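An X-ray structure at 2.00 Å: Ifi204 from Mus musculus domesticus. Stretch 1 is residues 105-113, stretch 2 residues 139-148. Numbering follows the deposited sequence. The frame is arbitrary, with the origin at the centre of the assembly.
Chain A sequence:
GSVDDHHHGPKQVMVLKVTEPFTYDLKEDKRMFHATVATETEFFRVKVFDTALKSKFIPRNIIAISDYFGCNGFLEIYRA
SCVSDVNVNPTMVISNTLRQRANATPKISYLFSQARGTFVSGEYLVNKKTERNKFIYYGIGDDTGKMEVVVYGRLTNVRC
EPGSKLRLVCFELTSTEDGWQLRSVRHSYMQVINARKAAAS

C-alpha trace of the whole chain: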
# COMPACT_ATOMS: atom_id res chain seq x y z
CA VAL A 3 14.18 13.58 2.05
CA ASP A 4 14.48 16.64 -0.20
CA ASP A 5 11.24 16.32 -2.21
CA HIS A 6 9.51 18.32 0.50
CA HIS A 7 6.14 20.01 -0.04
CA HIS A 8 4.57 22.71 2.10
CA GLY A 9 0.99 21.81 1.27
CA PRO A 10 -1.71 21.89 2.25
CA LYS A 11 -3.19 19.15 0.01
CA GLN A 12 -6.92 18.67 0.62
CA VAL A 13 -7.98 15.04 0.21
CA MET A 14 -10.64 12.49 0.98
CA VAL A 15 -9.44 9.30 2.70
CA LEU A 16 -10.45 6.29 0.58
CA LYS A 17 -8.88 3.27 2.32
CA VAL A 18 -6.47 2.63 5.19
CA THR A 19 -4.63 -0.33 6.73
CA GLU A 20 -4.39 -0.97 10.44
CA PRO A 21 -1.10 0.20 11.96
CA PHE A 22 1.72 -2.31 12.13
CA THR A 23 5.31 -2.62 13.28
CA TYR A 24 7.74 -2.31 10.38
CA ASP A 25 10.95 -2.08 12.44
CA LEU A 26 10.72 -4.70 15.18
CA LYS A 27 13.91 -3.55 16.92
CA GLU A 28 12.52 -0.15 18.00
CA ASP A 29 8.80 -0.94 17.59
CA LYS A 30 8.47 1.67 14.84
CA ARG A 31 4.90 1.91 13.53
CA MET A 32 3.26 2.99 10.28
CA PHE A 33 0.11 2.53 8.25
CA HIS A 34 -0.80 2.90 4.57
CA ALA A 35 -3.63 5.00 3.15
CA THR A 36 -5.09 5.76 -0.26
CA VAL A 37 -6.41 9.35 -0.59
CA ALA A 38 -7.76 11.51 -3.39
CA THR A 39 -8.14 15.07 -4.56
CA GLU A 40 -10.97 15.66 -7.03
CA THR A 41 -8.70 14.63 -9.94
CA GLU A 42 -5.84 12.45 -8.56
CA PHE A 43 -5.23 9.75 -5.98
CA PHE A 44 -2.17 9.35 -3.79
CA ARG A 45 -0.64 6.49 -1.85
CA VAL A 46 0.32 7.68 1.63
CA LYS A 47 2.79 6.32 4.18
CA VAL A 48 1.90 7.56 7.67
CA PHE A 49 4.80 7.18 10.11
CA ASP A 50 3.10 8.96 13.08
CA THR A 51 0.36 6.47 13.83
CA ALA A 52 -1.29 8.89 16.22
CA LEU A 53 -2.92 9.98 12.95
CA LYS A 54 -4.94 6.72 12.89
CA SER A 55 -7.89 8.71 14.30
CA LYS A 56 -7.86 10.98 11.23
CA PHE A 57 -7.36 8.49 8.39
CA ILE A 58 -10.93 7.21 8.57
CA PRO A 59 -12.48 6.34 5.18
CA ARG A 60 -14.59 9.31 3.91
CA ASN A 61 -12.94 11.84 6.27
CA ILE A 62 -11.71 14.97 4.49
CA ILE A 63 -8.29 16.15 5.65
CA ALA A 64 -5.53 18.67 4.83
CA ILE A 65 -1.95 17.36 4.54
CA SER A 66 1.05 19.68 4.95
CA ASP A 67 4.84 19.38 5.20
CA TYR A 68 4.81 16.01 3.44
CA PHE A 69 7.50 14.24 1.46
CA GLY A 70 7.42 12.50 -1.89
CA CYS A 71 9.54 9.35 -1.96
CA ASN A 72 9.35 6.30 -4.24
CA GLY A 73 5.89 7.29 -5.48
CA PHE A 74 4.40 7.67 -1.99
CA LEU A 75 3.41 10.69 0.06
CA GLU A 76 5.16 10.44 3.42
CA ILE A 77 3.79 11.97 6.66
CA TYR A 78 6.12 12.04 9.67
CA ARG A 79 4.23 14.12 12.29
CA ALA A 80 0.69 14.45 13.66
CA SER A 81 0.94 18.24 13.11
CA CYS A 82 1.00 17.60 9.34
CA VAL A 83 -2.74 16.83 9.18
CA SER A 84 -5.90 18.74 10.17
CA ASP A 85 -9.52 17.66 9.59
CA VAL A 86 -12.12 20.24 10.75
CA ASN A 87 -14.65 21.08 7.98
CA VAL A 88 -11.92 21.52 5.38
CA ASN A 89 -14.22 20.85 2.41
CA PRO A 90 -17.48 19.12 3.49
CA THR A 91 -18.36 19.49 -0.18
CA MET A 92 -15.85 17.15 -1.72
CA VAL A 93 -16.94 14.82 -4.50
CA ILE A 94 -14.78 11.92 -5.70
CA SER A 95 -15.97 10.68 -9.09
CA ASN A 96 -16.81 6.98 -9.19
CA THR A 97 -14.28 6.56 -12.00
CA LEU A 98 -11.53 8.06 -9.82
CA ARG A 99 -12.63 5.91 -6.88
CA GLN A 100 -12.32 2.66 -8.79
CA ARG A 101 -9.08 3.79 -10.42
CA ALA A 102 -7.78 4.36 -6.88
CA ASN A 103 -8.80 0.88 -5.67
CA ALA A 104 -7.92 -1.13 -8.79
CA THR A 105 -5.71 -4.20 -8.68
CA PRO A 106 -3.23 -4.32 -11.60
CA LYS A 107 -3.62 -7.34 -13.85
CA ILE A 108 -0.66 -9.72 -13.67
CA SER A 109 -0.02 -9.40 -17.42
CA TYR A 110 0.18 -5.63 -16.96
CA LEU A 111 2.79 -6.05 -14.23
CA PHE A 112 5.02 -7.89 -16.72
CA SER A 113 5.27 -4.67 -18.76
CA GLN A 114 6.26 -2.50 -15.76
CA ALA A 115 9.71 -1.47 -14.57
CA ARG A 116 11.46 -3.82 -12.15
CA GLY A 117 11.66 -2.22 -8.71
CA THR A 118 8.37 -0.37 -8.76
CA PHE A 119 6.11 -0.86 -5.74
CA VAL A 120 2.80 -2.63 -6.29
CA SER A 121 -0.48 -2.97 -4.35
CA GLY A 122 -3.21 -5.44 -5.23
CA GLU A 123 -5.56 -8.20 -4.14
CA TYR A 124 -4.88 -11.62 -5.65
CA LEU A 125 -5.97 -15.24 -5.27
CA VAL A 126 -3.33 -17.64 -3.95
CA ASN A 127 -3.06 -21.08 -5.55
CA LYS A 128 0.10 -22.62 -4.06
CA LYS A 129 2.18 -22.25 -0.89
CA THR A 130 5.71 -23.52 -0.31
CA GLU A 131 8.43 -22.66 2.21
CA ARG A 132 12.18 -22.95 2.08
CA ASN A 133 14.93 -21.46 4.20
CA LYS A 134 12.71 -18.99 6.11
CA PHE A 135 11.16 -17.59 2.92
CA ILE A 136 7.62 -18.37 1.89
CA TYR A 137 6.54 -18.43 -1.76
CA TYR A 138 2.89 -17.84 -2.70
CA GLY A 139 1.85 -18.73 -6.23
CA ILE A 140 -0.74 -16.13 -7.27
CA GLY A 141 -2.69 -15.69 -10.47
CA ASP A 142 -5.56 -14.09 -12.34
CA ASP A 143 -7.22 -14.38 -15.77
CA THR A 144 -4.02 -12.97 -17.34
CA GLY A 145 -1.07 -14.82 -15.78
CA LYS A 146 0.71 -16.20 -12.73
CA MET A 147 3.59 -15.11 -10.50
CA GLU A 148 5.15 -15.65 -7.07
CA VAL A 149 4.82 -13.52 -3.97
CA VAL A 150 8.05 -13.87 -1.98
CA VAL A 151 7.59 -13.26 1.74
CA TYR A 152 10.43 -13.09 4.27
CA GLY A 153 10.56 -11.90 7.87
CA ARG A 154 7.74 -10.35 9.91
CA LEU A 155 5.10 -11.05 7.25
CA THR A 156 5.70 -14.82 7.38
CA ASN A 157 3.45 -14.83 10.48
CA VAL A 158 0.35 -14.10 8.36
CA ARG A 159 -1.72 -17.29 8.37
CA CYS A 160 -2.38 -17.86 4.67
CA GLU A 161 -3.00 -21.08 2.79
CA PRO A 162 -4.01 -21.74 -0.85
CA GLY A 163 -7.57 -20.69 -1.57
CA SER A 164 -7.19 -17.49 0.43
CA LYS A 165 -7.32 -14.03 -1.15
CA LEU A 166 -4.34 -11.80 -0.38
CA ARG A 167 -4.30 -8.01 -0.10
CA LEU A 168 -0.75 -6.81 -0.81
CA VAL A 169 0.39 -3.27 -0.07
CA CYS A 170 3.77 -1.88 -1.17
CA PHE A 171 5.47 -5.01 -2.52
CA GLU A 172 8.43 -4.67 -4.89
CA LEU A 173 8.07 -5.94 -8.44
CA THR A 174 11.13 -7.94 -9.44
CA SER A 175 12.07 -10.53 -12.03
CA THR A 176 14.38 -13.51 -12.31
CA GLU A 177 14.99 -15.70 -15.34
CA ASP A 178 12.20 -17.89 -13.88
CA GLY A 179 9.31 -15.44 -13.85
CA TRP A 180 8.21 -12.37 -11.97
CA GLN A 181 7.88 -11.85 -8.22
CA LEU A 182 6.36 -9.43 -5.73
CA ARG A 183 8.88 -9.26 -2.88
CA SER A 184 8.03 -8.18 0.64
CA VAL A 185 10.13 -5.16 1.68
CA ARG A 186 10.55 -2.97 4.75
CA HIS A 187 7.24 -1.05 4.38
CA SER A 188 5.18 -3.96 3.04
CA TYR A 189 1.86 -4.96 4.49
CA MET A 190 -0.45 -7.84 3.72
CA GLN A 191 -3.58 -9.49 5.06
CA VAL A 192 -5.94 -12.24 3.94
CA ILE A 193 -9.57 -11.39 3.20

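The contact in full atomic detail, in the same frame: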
# COMPACT_ATOMS: atom_id res chain seq x y z
N THR A 105 -6.82 -3.27 -8.73
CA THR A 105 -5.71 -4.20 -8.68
C THR A 105 -5.12 -4.36 -10.07
O THR A 105 -5.86 -4.66 -11.02
CB THR A 105 -6.17 -5.55 -8.14
OG1 THR A 105 -6.31 -5.48 -6.72
CG2 THR A 105 -5.15 -6.63 -8.49
N PRO A 106 -3.82 -4.14 -10.26
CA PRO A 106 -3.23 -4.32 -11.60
C PRO A 106 -3.33 -5.77 -12.04
O PRO A 106 -3.15 -6.69 -11.24
CB PRO A 106 -1.76 -3.88 -11.41
CG PRO A 106 -1.66 -3.32 -10.03
CD PRO A 106 -2.81 -3.83 -9.24
N LYS A 107 -3.63 -5.98 -13.32
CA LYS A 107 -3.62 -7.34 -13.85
C LYS A 107 -2.18 -7.85 -13.97
O LYS A 107 -1.26 -7.09 -14.27
CB LYS A 107 -4.34 -7.42 -15.20
CG LYS A 107 -5.83 -7.03 -15.12
CD LYS A 107 -6.75 -8.17 -15.51
CE LYS A 107 -8.08 -8.12 -14.76
NZ LYS A 107 -9.09 -9.07 -15.31
N ILE A 108 -2.00 -9.14 -13.69
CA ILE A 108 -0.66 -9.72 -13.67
C ILE A 108 0.06 -9.48 -14.99
O ILE A 108 1.25 -9.12 -15.00
CB ILE A 108 -0.75 -11.22 -13.33
CG1 ILE A 108 -1.20 -11.39 -11.87
CG2 ILE A 108 0.57 -11.94 -13.61
CD1 ILE A 108 -0.89 -12.73 -11.27
N SER A 109 -0.64 -9.64 -16.12
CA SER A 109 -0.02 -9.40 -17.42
C SER A 109 0.48 -7.97 -17.52
O SER A 109 1.52 -7.71 -18.13
CB SER A 109 -1.00 -9.70 -18.55
OG SER A 109 -2.21 -8.98 -18.38
N TYR A 110 -0.25 -7.03 -16.92
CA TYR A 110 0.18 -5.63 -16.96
C TYR A 110 1.43 -5.41 -16.12
O TYR A 110 2.25 -4.54 -16.45
CB TYR A 110 -0.95 -4.72 -16.48
CG TYR A 110 -0.57 -3.27 -16.39
CD1 TYR A 110 -0.48 -2.49 -17.54
CD2 TYR A 110 -0.29 -2.68 -15.18
CE1 TYR A 110 -0.12 -1.16 -17.47
CE2 TYR A 110 0.07 -1.35 -15.10
CZ TYR A 110 0.15 -0.59 -16.24
OH TYR A 110 0.51 0.74 -16.16
N LEU A 111 1.59 -6.17 -15.03
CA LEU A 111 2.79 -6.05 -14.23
C LEU A 111 4.03 -6.49 -15.00
O LEU A 111 5.12 -5.95 -14.77
CB LEU A 111 2.66 -6.88 -12.96
CG LEU A 111 1.69 -6.35 -11.91
CD1 LEU A 111 1.87 -7.12 -10.62
CD2 LEU A 111 1.92 -4.87 -11.69
N PHE A 112 3.88 -7.43 -15.94
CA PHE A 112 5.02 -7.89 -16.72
C PHE A 112 5.61 -6.77 -17.58
O PHE A 112 6.80 -6.81 -17.91
CB PHE A 112 4.62 -9.07 -17.60
CG PHE A 112 4.21 -10.30 -16.82
CD1 PHE A 112 4.61 -10.47 -15.51
CD2 PHE A 112 3.44 -11.28 -17.42
CE1 PHE A 112 4.24 -11.60 -14.80
CE2 PHE A 112 3.06 -12.42 -16.71
CZ PHE A 112 3.47 -12.58 -15.40
N SER A 113 4.80 -5.78 -17.94
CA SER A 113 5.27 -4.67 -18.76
C SER A 113 5.89 -3.54 -17.93
O SER A 113 6.48 -2.62 -18.52
CB SER A 113 4.11 -4.10 -19.60
OG SER A 113 3.19 -3.39 -18.79
N GLY A 139 2.30 -18.81 -4.85
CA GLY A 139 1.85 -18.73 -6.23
C GLY A 139 0.53 -17.97 -6.29
O GLY A 139 -0.45 -18.37 -5.64
N ILE A 140 0.49 -16.88 -7.06
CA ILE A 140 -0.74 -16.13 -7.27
C ILE A 140 -1.03 -16.07 -8.76
O ILE A 140 -0.14 -16.23 -9.60
CB ILE A 140 -0.68 -14.69 -6.69
CG1 ILE A 140 0.36 -13.84 -7.43
CG2 ILE A 140 -0.42 -14.71 -5.19
CD1 ILE A 140 0.26 -12.33 -7.14
N GLY A 141 -2.29 -15.81 -9.08
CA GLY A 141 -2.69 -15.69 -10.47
C GLY A 141 -3.99 -14.94 -10.65
O GLY A 141 -4.70 -14.63 -9.69
N ASP A 142 -4.28 -14.64 -11.91
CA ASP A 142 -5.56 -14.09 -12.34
C ASP A 142 -5.84 -14.60 -13.75
O ASP A 142 -5.16 -15.51 -14.25
CB ASP A 142 -5.57 -12.56 -12.22
CG ASP A 142 -4.51 -11.87 -13.08
OD1 ASP A 142 -4.00 -12.49 -14.04
OD2 ASP A 142 -4.16 -10.70 -12.79
N ASP A 143 -6.84 -14.01 -14.41
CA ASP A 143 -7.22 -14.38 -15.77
C ASP A 143 -6.25 -13.86 -16.82
O ASP A 143 -6.60 -13.83 -18.01
CB ASP A 143 -8.64 -13.87 -16.06
CG ASP A 143 -8.81 -12.40 -15.72
OD1 ASP A 143 -8.09 -11.91 -14.82
OD2 ASP A 143 -9.67 -11.73 -16.33
N THR A 144 -5.05 -13.43 -16.41
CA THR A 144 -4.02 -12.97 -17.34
C THR A 144 -2.65 -13.60 -17.14
O THR A 144 -1.83 -13.53 -18.07
CB THR A 144 -3.86 -11.44 -17.26
OG1 THR A 144 -3.60 -11.04 -15.91
CG2 THR A 144 -5.10 -10.73 -17.77
N GLY A 145 -2.37 -14.22 -16.00
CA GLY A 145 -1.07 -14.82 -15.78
C GLY A 145 -0.89 -15.27 -14.35
O GLY A 145 -1.84 -15.28 -13.56
N LYS A 146 0.35 -15.65 -14.03
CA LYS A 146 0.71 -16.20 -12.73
C LYS A 146 2.07 -15.67 -12.33
O LYS A 146 2.92 -15.39 -13.19
CB LYS A 146 0.75 -17.75 -12.76
CG LYS A 146 -0.59 -18.43 -13.04
CD LYS A 146 -0.57 -19.17 -14.39
CE LYS A 146 -1.96 -19.62 -14.80
NZ LYS A 146 -1.93 -20.77 -15.75
N MET A 147 2.29 -15.52 -11.02
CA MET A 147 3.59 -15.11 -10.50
C MET A 147 3.70 -15.56 -9.05
O MET A 147 2.77 -16.13 -8.47
CB MET A 147 3.81 -13.60 -10.65
CG MET A 147 2.65 -12.73 -10.16
SD MET A 147 2.85 -10.92 -10.37
CE MET A 147 4.62 -10.73 -10.41
N GLU A 148 4.86 -15.30 -8.45
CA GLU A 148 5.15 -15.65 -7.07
C GLU A 148 5.17 -14.40 -6.21
O GLU A 148 5.69 -13.37 -6.62
CB GLU A 148 6.52 -16.34 -6.95
CG GLU A 148 6.60 -17.76 -7.39
CD GLU A 148 7.99 -18.33 -7.14
OE1 GLU A 148 8.95 -17.53 -7.12
OE2 GLU A 148 8.12 -19.56 -6.97

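The first turn of the short helix is held by side chains from a hairpin turn more than thirty residues away in sequence. Ile108 N donates to Asp142 OD2 at 2.8 Å and Ser109 N to Thr144 OG1 at 3.3 Å, both nearly straight. Amides at the start of a helix have no preceding turn to accept their hydrogens; here the acceptors come from the hairpin, although Lys107 occupies the N-cap position.

Asp142 can serve the helix because its own turn holds it in place. Its other carboxylate oxygen, OD1, accepts from Thr144 N at 2.8 Å and, in a very short bond of 2.4 Å, from Thr144 OG1; Gly145 N adds a weak bond to the same OD1 at 3.1 Å. Thr144 OG1 therefore gives its proton to Asp142 and accepts one from Ser109, tying turn and helix into one network. One carboxylate thus divides its work, OD1 inward to the turn and OD2 outward to the helix.

The hairpin strands pair through Ile140 N to Met147 O (2.8 Å), Met147 N to Ile140 O (2.9 Å) and Asp142 N to Gly145 O (3.0 Å). The helix crosses strand 145-148 at 68°, with the axes 8.0 Å apart at closest approach. The backbones come nearer still at the turn, where the CA atoms of Ile108 and Gly145 lie 5.5 Å apart and those of Ser109 and Thr144 5.4 Å. Gly145 suits this spacing: a CB there would point toward the helix and sit only 3.2 Å from Ile108 CG2 and 3.4 Å from Phe112 CE2.

Beneath the polar network lies an apolar patch centred on Ile108, which is buried and points toward the hairpin. Its CD1 reaches Met147 CG at 3.7 Å, Gly141 CA at 3.6 Å and Ile140 CG1 at 4.2 Å. One turn along, Leu111 CD1 packs on Met147 SD at 3.9 Å, so Met147 touches three helix-side residues, Ile108, Leu111 and, more loosely, Phe112, whose CE1 lies 4.5 Å from Met147 CE. Phe112 starts out sideways, but its ring comes nearer: the ring edge meets a backbone carbonyl, with CZ 3.6 Å from Lys146 O, a favourable pairing of a partly positive rim with a carbonyl oxygen.

At the exposed margin, Lys107 extends to Asp143 in a salt bridge, NZ to OD2 at 2.9 Å, though its component hydrogen bonds are weak. The design rule is layered: directional bonds fix the helix start, an isoleucine fills the space below, and a charged pair closes the solvent side.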